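Local structure of DNA polymerase sliding clamp (Archaeoglobus fulgidus, 1RWZ) at residues M1-T7 with F56-D62; R26-K32 with I61-I67; G8-K12 with I81-V87. The protein forms a homotrimeric ring that encircles DNA and probably serves as a moving platform, tethering the DNA polymerase and other proteins during replication. All blocks are in the same frame, centred on the assembly; numbering follows the deposited sequence.

Contact 1: M1-T7 with F56-D62; sequences MIDVIMT and FEVYNID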
# COMPACT_ATOMS: atom_id res chain seq x y z
N MET A 1 31.07 -28.61 7.15
CA MET A 1 29.80 -27.88 7.43
C MET A 1 29.90 -26.41 7.06
O MET A 1 30.98 -25.83 7.04
CB MET A 1 29.44 -27.98 8.92
CG MET A 1 28.22 -27.14 9.30
SD MET A 1 28.04 -26.79 11.06
CE MET A 1 26.81 -28.01 11.53
N ILE A 2 28.75 -25.82 6.78
CA ILE A 2 28.65 -24.41 6.44
C ILE A 2 27.75 -23.80 7.51
O ILE A 2 26.68 -24.33 7.80
CB ILE A 2 27.98 -24.19 5.07
CG1 ILE A 2 28.91 -24.67 3.96
CG2 ILE A 2 27.60 -22.73 4.90
CD1 ILE A 2 28.27 -24.65 2.59
N ASP A 3 28.19 -22.70 8.11
CA ASP A 3 27.39 -22.03 9.12
C ASP A 3 27.69 -20.54 9.03
O ASP A 3 28.77 -20.10 9.41
CB ASP A 3 27.72 -22.56 10.51
CG ASP A 3 26.90 -21.90 11.60
OD1 ASP A 3 25.81 -21.37 11.28
OD2 ASP A 3 27.33 -21.93 12.77
N VAL A 4 26.73 -19.78 8.52
CA VAL A 4 26.91 -18.35 8.36
C VAL A 4 25.73 -17.58 8.94
O VAL A 4 24.63 -18.10 9.04
CB VAL A 4 27.07 -17.97 6.87
CG1 VAL A 4 28.21 -18.77 6.25
CG2 VAL A 4 25.77 -18.22 6.11
N ILE A 5 25.98 -16.34 9.33
CA ILE A 5 24.94 -15.48 9.87
C ILE A 5 25.01 -14.17 9.11
O ILE A 5 26.08 -13.58 8.96
CB ILE A 5 25.13 -15.25 11.39
CG1 ILE A 5 25.00 -16.60 12.12
CG2 ILE A 5 24.09 -14.26 11.90
CD1 ILE A 5 25.10 -16.50 13.64
N MET A 6 23.86 -13.72 8.62
CA MET A 6 23.77 -12.50 7.83
C MET A 6 22.50 -11.74 8.19
O MET A 6 21.60 -12.31 8.79
CB MET A 6 23.73 -12.89 6.35
CG MET A 6 22.48 -13.68 5.97
SD MET A 6 22.70 -14.74 4.52
CE MET A 6 22.94 -13.53 3.28
N THR A 7 22.43 -10.46 7.82
CA THR A 7 21.22 -9.70 8.12
C THR A 7 20.10 -10.16 7.20
O THR A 7 20.35 -10.64 6.09
CB THR A 7 21.42 -8.18 7.90
OG1 THR A 7 21.53 -7.91 6.49
CG2 THR A 7 22.67 -7.70 8.61
N PHE A 56 29.33 -10.71 6.22
CA PHE A 56 28.56 -11.60 7.10
C PHE A 56 28.89 -11.27 8.55
O PHE A 56 29.97 -10.75 8.84
CB PHE A 56 28.95 -13.06 6.85
CG PHE A 56 28.43 -13.62 5.56
CD1 PHE A 56 27.24 -14.34 5.54
CD2 PHE A 56 29.14 -13.46 4.38
CE1 PHE A 56 26.76 -14.88 4.34
CE2 PHE A 56 28.68 -14.00 3.18
CZ PHE A 56 27.48 -14.71 3.16
N GLU A 57 27.98 -11.58 9.47
CA GLU A 57 28.24 -11.35 10.89
C GLU A 57 29.14 -12.51 11.33
O GLU A 57 30.06 -12.33 12.13
CB GLU A 57 26.94 -11.37 11.70
CG GLU A 57 25.85 -10.45 11.15
CD GLU A 57 26.35 -9.04 10.87
OE1 GLU A 57 27.09 -8.49 11.71
OE2 GLU A 57 25.99 -8.48 9.82
N VAL A 58 28.84 -13.69 10.79
CA VAL A 58 29.61 -14.91 11.06
C VAL A 58 29.74 -15.66 9.74
O VAL A 58 28.76 -15.79 9.00
CB VAL A 58 28.91 -15.84 12.08
CG1 VAL A 58 29.69 -17.14 12.20
CG2 VAL A 58 28.80 -15.16 13.44
N TYR A 59 30.93 -16.15 9.43
CA TYR A 59 31.15 -16.90 8.20
C TYR A 59 32.10 -18.05 8.51
O TYR A 59 33.32 -17.88 8.46
CB TYR A 59 31.75 -15.99 7.11
CG TYR A 59 31.76 -16.61 5.73
CD1 TYR A 59 30.60 -16.64 4.94
CD2 TYR A 59 32.91 -17.22 5.22
CE1 TYR A 59 30.59 -17.25 3.69
CE2 TYR A 59 32.91 -17.83 3.96
CZ TYR A 59 31.75 -17.84 3.21
OH TYR A 59 31.73 -18.46 1.97
N ASN A 60 31.53 -19.21 8.83
CA ASN A 60 32.33 -20.38 9.17
C ASN A 60 32.08 -21.54 8.23
O ASN A 60 31.01 -22.15 8.26
CB ASN A 60 32.03 -20.85 10.59
CG ASN A 60 32.36 -19.81 11.63
OD1 ASN A 60 33.38 -19.13 11.55
ND2 ASN A 60 31.50 -19.69 12.64
N ILE A 61 33.07 -21.86 7.40
CA ILE A 61 32.95 -22.98 6.49
C ILE A 61 34.17 -23.88 6.66
O ILE A 61 35.26 -23.41 7.00
CB ILE A 61 32.89 -22.53 5.00
CG1 ILE A 61 34.21 -21.87 4.60
CG2 ILE A 61 31.73 -21.58 4.79
CD1 ILE A 61 34.33 -21.63 3.11
N ASP A 62 33.99 -25.17 6.44
CA ASP A 62 35.09 -26.11 6.54
C ASP A 62 35.82 -26.05 5.21
O ASP A 62 36.87 -25.40 5.10
CB ASP A 62 34.56 -27.52 6.81
CG ASP A 62 34.11 -27.70 8.25
OD1 ASP A 62 33.33 -28.65 8.52
OD2 ASP A 62 34.53 -26.90 9.11
O HOH W 1 32.13 -24.82 9.56
O HOH W 2 25.31 -9.64 7.42

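Contact 2: R26-K32 with I61-I67; sequences RIHFLEK and IDEEKTI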
# COMPACT_ATOMS: atom_id res chain seq x y z
N ARG A 26 23.08 -22.35 -8.40
CA ARG A 26 24.18 -22.95 -7.66
C ARG A 26 24.73 -21.85 -6.77
O ARG A 26 25.02 -20.75 -7.24
CB ARG A 26 25.31 -23.41 -8.58
CG ARG A 26 25.03 -24.66 -9.40
CD ARG A 26 26.34 -25.19 -9.98
NE ARG A 26 26.14 -26.24 -10.98
CZ ARG A 26 25.48 -26.06 -12.12
NH1 ARG A 26 24.96 -24.88 -12.40
NH2 ARG A 26 25.35 -27.07 -12.97
N ILE A 27 24.88 -22.13 -5.48
CA ILE A 27 25.43 -21.16 -4.54
C ILE A 27 26.76 -21.69 -4.05
O ILE A 27 26.84 -22.79 -3.50
CB ILE A 27 24.51 -20.96 -3.32
CG1 ILE A 27 23.10 -20.57 -3.79
CG2 ILE A 27 25.10 -19.90 -2.40
CD1 ILE A 27 23.04 -19.35 -4.65
N HIS A 28 27.82 -20.91 -4.27
CA HIS A 28 29.15 -21.31 -3.86
C HIS A 28 29.58 -20.63 -2.58
O HIS A 28 29.54 -19.40 -2.47
CB HIS A 28 30.17 -20.94 -4.95
CG HIS A 28 29.84 -21.49 -6.30
ND1 HIS A 28 30.18 -22.77 -6.69
CD2 HIS A 28 29.20 -20.94 -7.36
CE1 HIS A 28 29.75 -22.99 -7.92
NE2 HIS A 28 29.15 -21.89 -8.35
N PHE A 29 29.97 -21.43 -1.59
CA PHE A 29 30.47 -20.88 -0.34
C PHE A 29 31.98 -21.04 -0.45
O PHE A 29 32.52 -22.13 -0.24
CB PHE A 29 29.92 -21.64 0.86
CG PHE A 29 28.50 -21.31 1.17
CD1 PHE A 29 27.46 -21.94 0.50
CD2 PHE A 29 28.19 -20.32 2.10
CE1 PHE A 29 26.13 -21.60 0.75
CE2 PHE A 29 26.86 -19.97 2.36
CZ PHE A 29 25.83 -20.61 1.69
N LEU A 30 32.65 -19.95 -0.80
CA LEU A 30 34.10 -19.94 -0.98
C LEU A 30 34.79 -19.36 0.24
O LEU A 30 34.16 -18.73 1.08
CB LEU A 30 34.46 -19.12 -2.22
CG LEU A 30 33.66 -19.43 -3.49
CD1 LEU A 30 34.05 -18.45 -4.58
CD2 LEU A 30 33.90 -20.87 -3.93
N GLU A 31 36.10 -19.56 0.32
CA GLU A 31 36.85 -19.03 1.45
C GLU A 31 36.69 -17.51 1.53
O GLU A 31 36.61 -16.95 2.62
CB GLU A 31 38.34 -19.39 1.32
CG GLU A 31 38.63 -20.87 1.50
CD GLU A 31 38.33 -21.38 2.91
OE1 GLU A 31 38.38 -22.61 3.12
OE2 GLU A 31 38.04 -20.55 3.80
N LYS A 32 36.62 -16.87 0.37
CA LYS A 32 36.48 -15.41 0.30
C LYS A 32 35.06 -14.90 0.49
O LYS A 32 34.85 -13.70 0.69
CB LYS A 32 37.04 -14.91 -1.04
CG LYS A 32 36.17 -15.25 -2.25
CD LYS A 32 36.99 -15.78 -3.43
CE LYS A 32 37.18 -17.30 -3.36
NZ LYS A 32 37.87 -17.79 -2.13
N ILE A 61 33.07 -21.86 7.40
CA ILE A 61 32.95 -22.98 6.49
C ILE A 61 34.17 -23.88 6.66
O ILE A 61 35.26 -23.41 7.00
CB ILE A 61 32.89 -22.53 5.00
CG1 ILE A 61 34.21 -21.87 4.60
CG2 ILE A 61 31.73 -21.58 4.79
CD1 ILE A 61 34.33 -21.63 3.11
N ASP A 62 33.99 -25.17 6.44
CA ASP A 62 35.09 -26.11 6.54
C ASP A 62 35.82 -26.05 5.21
O ASP A 62 36.87 -25.40 5.10
CB ASP A 62 34.56 -27.52 6.81
CG ASP A 62 34.11 -27.70 8.25
OD1 ASP A 62 33.33 -28.65 8.52
OD2 ASP A 62 34.53 -26.90 9.11
N GLU A 63 35.26 -26.69 4.19
CA GLU A 63 35.86 -26.66 2.87
C GLU A 63 34.92 -25.85 1.98
O GLU A 63 33.76 -25.65 2.33
CB GLU A 63 36.01 -28.08 2.30
CG GLU A 63 34.70 -28.78 1.96
CD GLU A 63 33.95 -29.28 3.18
OE1 GLU A 63 32.82 -29.79 3.02
OE2 GLU A 63 34.49 -29.18 4.30
N GLU A 64 35.42 -25.37 0.85
CA GLU A 64 34.58 -24.61 -0.06
C GLU A 64 33.53 -25.58 -0.58
O GLU A 64 33.85 -26.71 -0.95
CB GLU A 64 35.40 -24.05 -1.22
CG GLU A 64 36.53 -23.13 -0.78
CD GLU A 64 37.11 -22.33 -1.93
OE1 GLU A 64 37.32 -22.92 -3.01
OE2 GLU A 64 37.37 -21.12 -1.76
N LYS A 65 32.27 -25.15 -0.58
CA LYS A 65 31.20 -26.03 -1.02
C LYS A 65 30.20 -25.35 -1.93
O LYS A 65 29.92 -24.15 -1.81
CB LYS A 65 30.47 -26.59 0.20
CG LYS A 65 29.34 -27.55 -0.13
CD LYS A 65 28.48 -27.86 1.09
CE LYS A 65 29.29 -28.52 2.19
NZ LYS A 65 28.47 -28.74 3.42
N THR A 66 29.65 -26.13 -2.86
CA THR A 66 28.65 -25.64 -3.79
C THR A 66 27.35 -26.38 -3.51
O THR A 66 27.35 -27.61 -3.40
CB THR A 66 29.06 -25.91 -5.25
OG1 THR A 66 30.31 -25.26 -5.53
CG2 THR A 66 27.99 -25.39 -6.21
N ILE A 67 26.25 -25.65 -3.39
CA ILE A 67 24.96 -26.28 -3.15
C ILE A 67 23.97 -25.82 -4.22
O ILE A 67 24.14 -24.77 -4.83
CB ILE A 67 24.38 -25.92 -1.75
CG1 ILE A 67 24.24 -24.40 -1.61
CG2 ILE A 67 25.29 -26.49 -0.66
CD1 ILE A 67 23.53 -23.97 -0.33
O HOH W 3 37.95 -23.07 5.66

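Contact 3: G8-K12 with I81-V87; sequences GELLK and ISTKDLV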
# COMPACT_ATOMS: atom_id res chain seq x y z
N GLY A 8 18.86 -10.03 7.68
CA GLY A 8 17.72 -10.44 6.88
C GLY A 8 17.67 -9.69 5.56
O GLY A 8 17.37 -10.28 4.52
N GLU A 9 17.97 -8.39 5.60
CA GLU A 9 17.94 -7.59 4.38
C GLU A 9 18.95 -8.12 3.36
O GLU A 9 18.67 -8.14 2.16
CB GLU A 9 18.25 -6.12 4.70
CG GLU A 9 18.26 -5.22 3.47
CD GLU A 9 18.57 -3.77 3.80
OE1 GLU A 9 19.29 -3.52 4.79
OE2 GLU A 9 18.11 -2.88 3.05
N LEU A 10 20.11 -8.57 3.83
CA LEU A 10 21.12 -9.08 2.92
C LEU A 10 20.59 -10.33 2.21
O LEU A 10 20.70 -10.45 0.98
CB LEU A 10 22.41 -9.41 3.67
CG LEU A 10 23.61 -9.90 2.86
CD1 LEU A 10 23.90 -8.95 1.69
CD2 LEU A 10 24.82 -9.99 3.78
N LEU A 11 20.02 -11.25 2.96
CA LEU A 11 19.50 -12.47 2.34
C LEU A 11 18.32 -12.18 1.41
O LEU A 11 18.25 -12.70 0.29
CB LEU A 11 19.06 -13.47 3.42
CG LEU A 11 18.47 -14.80 2.93
CD1 LEU A 11 19.42 -15.47 1.95
CD2 LEU A 11 18.22 -15.72 4.10
N LYS A 12 17.40 -11.34 1.86
CA LYS A 12 16.22 -11.00 1.06
C LYS A 12 16.57 -10.33 -0.26
O LYS A 12 16.03 -10.67 -1.32
CB LYS A 12 15.28 -10.09 1.87
CG LYS A 12 14.69 -10.78 3.11
CD LYS A 12 14.07 -9.78 4.10
CE LYS A 12 12.81 -9.10 3.55
NZ LYS A 12 11.66 -10.04 3.46
N ILE A 81 10.72 -13.29 6.60
CA ILE A 81 11.88 -12.82 7.34
C ILE A 81 11.89 -11.29 7.32
O ILE A 81 11.61 -10.67 6.30
CB ILE A 81 13.20 -13.34 6.71
CG1 ILE A 81 13.21 -14.87 6.72
CG2 ILE A 81 14.39 -12.78 7.48
CD1 ILE A 81 14.45 -15.48 6.07
N SER A 82 12.22 -10.69 8.46
CA SER A 82 12.28 -9.24 8.57
C SER A 82 13.67 -8.75 8.16
O SER A 82 14.66 -9.46 8.35
CB SER A 82 11.99 -8.81 10.01
OG SER A 82 12.23 -7.42 10.18
N THR A 83 13.74 -7.55 7.60
CA THR A 83 15.02 -7.00 7.19
C THR A 83 15.92 -6.82 8.41
O THR A 83 17.15 -6.81 8.29
CB THR A 83 14.85 -5.63 6.49
OG1 THR A 83 14.18 -4.72 7.37
CG2 THR A 83 14.06 -5.78 5.20
N LYS A 84 15.29 -6.68 9.58
CA LYS A 84 16.03 -6.49 10.83
C LYS A 84 16.32 -7.79 11.59
O LYS A 84 16.93 -7.76 12.67
CB LYS A 84 15.28 -5.51 11.73
CG LYS A 84 15.30 -4.09 11.20
CD LYS A 84 14.63 -3.12 12.17
CE LYS A 84 14.80 -1.68 11.72
NZ LYS A 84 14.21 -0.72 12.69
N ASP A 85 15.88 -8.91 11.05
CA ASP A 85 16.14 -10.21 11.68
C ASP A 85 17.56 -10.61 11.30
O ASP A 85 18.08 -10.18 10.27
CB ASP A 85 15.20 -11.28 11.11
CG ASP A 85 13.82 -11.25 11.72
OD1 ASP A 85 12.89 -11.79 11.07
OD2 ASP A 85 13.66 -10.70 12.83
N LEU A 86 18.20 -11.42 12.14
CA LEU A 86 19.52 -11.94 11.80
C LEU A 86 19.17 -13.34 11.34
O LEU A 86 18.35 -14.02 11.98
CB LEU A 86 20.46 -12.02 13.01
CG LEU A 86 21.33 -10.81 13.33
CD1 LEU A 86 22.37 -11.21 14.37
CD2 LEU A 86 22.02 -10.32 12.06
N VAL A 87 19.76 -13.79 10.24
CA VAL A 87 19.46 -15.11 9.72
C VAL A 87 20.69 -15.99 9.69
O VAL A 87 21.76 -15.56 9.25
CB VAL A 87 18.89 -15.03 8.29
CG1 VAL A 87 18.38 -16.41 7.86
CG2 VAL A 87 17.78 -13.99 8.22

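Contact 1: M1-T7 with F56-D62
V4 of strand 2-7 meets Y59 of strand 58-61 in an antiparallel pairing at one margin of the five-stranded sheet in the N-terminal PCNA domain. Their side chains extend flank to flank from the sheet, on the face that also carries I2 and I61; CG1 of V4 comes 3.5 Å from CD1 of the Y59 ring. The other branch of V4 leads to a second aromatic, CG2 lying 3.9 Å from CE1 of F56. Y59 CD1 in turn sits above one face of the F56 ring, displaced toward its rim, while the backbone O of I5 lies at the ring edge. M6 runs beside F56: with its CG tucked between backbone N and carbonyl carbon (chi1 65°), the chain brings SD to 5.3 Å from the F56 ring centroid, an oblique Met-aromatic contact. The hydroxyl of Y59 is anchored on the carbonyl of L30.

On the opposite face I5 and V58 run side by side, I5 CD1 reaching 3.9 Å from V58 CG2. Here the ladder is interrupted by a classic beta bulge: two residues, E57 and V58, stand across from the single I5, whose O takes a 2.8 Å bond from E57 N and a weak one of 3.3 Å from V58 N. At the far end the chain terminus forms a salt bridge, M1 N approaching D62 OD1 at 2.6 Å from above the carboxylate plane. E57 bends at chi2 (-50°), and its OE2 accepts a bond of 2.8 Å from a water that itself accepts from T7 N.

Contact 2: R26-K32 with I61-I67
E64 reaches across the end of an antiparallel strand pair, 26-30 against 65-67, to the backbone of E31 and the side chain of K32, in the link that follows strand 24-30. Its CB lies 3.6 Å from the backbone O of F29. CG stands 3.8 Å from CG of E31, the two side chains crossing at about a right angle. The extended chain (chi2 -166°) then carries CD past CA of L30 and sets OE1 near L30 CD2. OE2 does the gripping: it takes the N-H of E31 at 2.9 Å, almost straight (176°), on its anti side and close to the carboxylate plane. K32, folded back on itself, adds a weak salt bridge to the same oxygen, NZ to OE2 3.4 Å. At this end too, I61 brings its CD1 to 3.5 Å from L30 O.

Further along the ladder, H28 and T66 lie side by side; T66 OG1 and H28 ND1 are hydrogen-bonded at 2.8 Å at the ring edge, and NE2 is hydrogen-bonded to E119. I67 CD1 touches the F29 ring edge at CE1, 3.7 Å away.

The chemistry thus changes along the contact: F29 and I67 pack on the face that K65 shares, the H28-T66 pair lies on the other, and beyond the strands one carboxylate oxygen takes a straight bond from the E31 N-H and a weak one from K32, whose charge would probably offset part of that of E64.

Contact 3: G8-K12 with I81-V87
The opening turn of helix 8-19 docks on the type I beta turn S82-D85, so that N-H groups at the helix start are met by carbonyls of the turn. G8 N is hydrogen-bonded to D85 O at 2.7 Å. Lacking a side chain, G8 comes in close, its CA 3.5 Å from S82 O. The next amide makes the longer bond, E9 N to T83 O at 3.2 Å, and CB of E9 and CB of T83 touch alongside.

K12 comes over from one helical turn later. It bends twice (chi3 68°, chi4 70°), curling NZ back to I81 O at 2.9 Å. The same ammonium group also bonds to the carbonyl of S78, so it joins two backbone oxygens ahead of the turn. Its CE rests against T83 CG2, 3.9 Å away, the side chains crossing at about a right angle. Next to these polar bonds the packing is apolar: L11 CD2 meets V87 CG1 at 3.8 Å and I81 CD1 at 4.3 Å.

The turn is braced from within. D85 OD1 receives S82 N at 2.9 Å from above its carboxylate plane, and S82 OG accepts from K84 N in an ST turn.

V87, near the start of strand 86-91, lies beside strand 2-7 and is hydrogen-bonded to M6 through the backbone; with I81 it packs on F101 of strand 96-101. The first turn of helix 8-19 thus packs on the V87 end of strand 86-91, with helix 71-78 just ahead of I81 in the chain.

How the contacts relate
From the N terminus, strand 2-7 runs straight into helix 8-19. Contact 1 closes the loop from that first strand to 56-62, and contact 3 the longer one from the helix start to 81-87; the two cross. Contact 2, joining 26-32 to 61-67, lies nested within the loop of contact 3 but crosses contact 1, sharing I61 and D62 with it. Contact 1 touches both others: I2 packs on F29 of contact 2, and M6 pairs with V87 of contact 3. Contacts 2 and 3 stay about 8 Å apart at their nearest atoms. Together the three contacts tie the five-stranded sheet to the edge of the nine-stranded one and to helix 8-19.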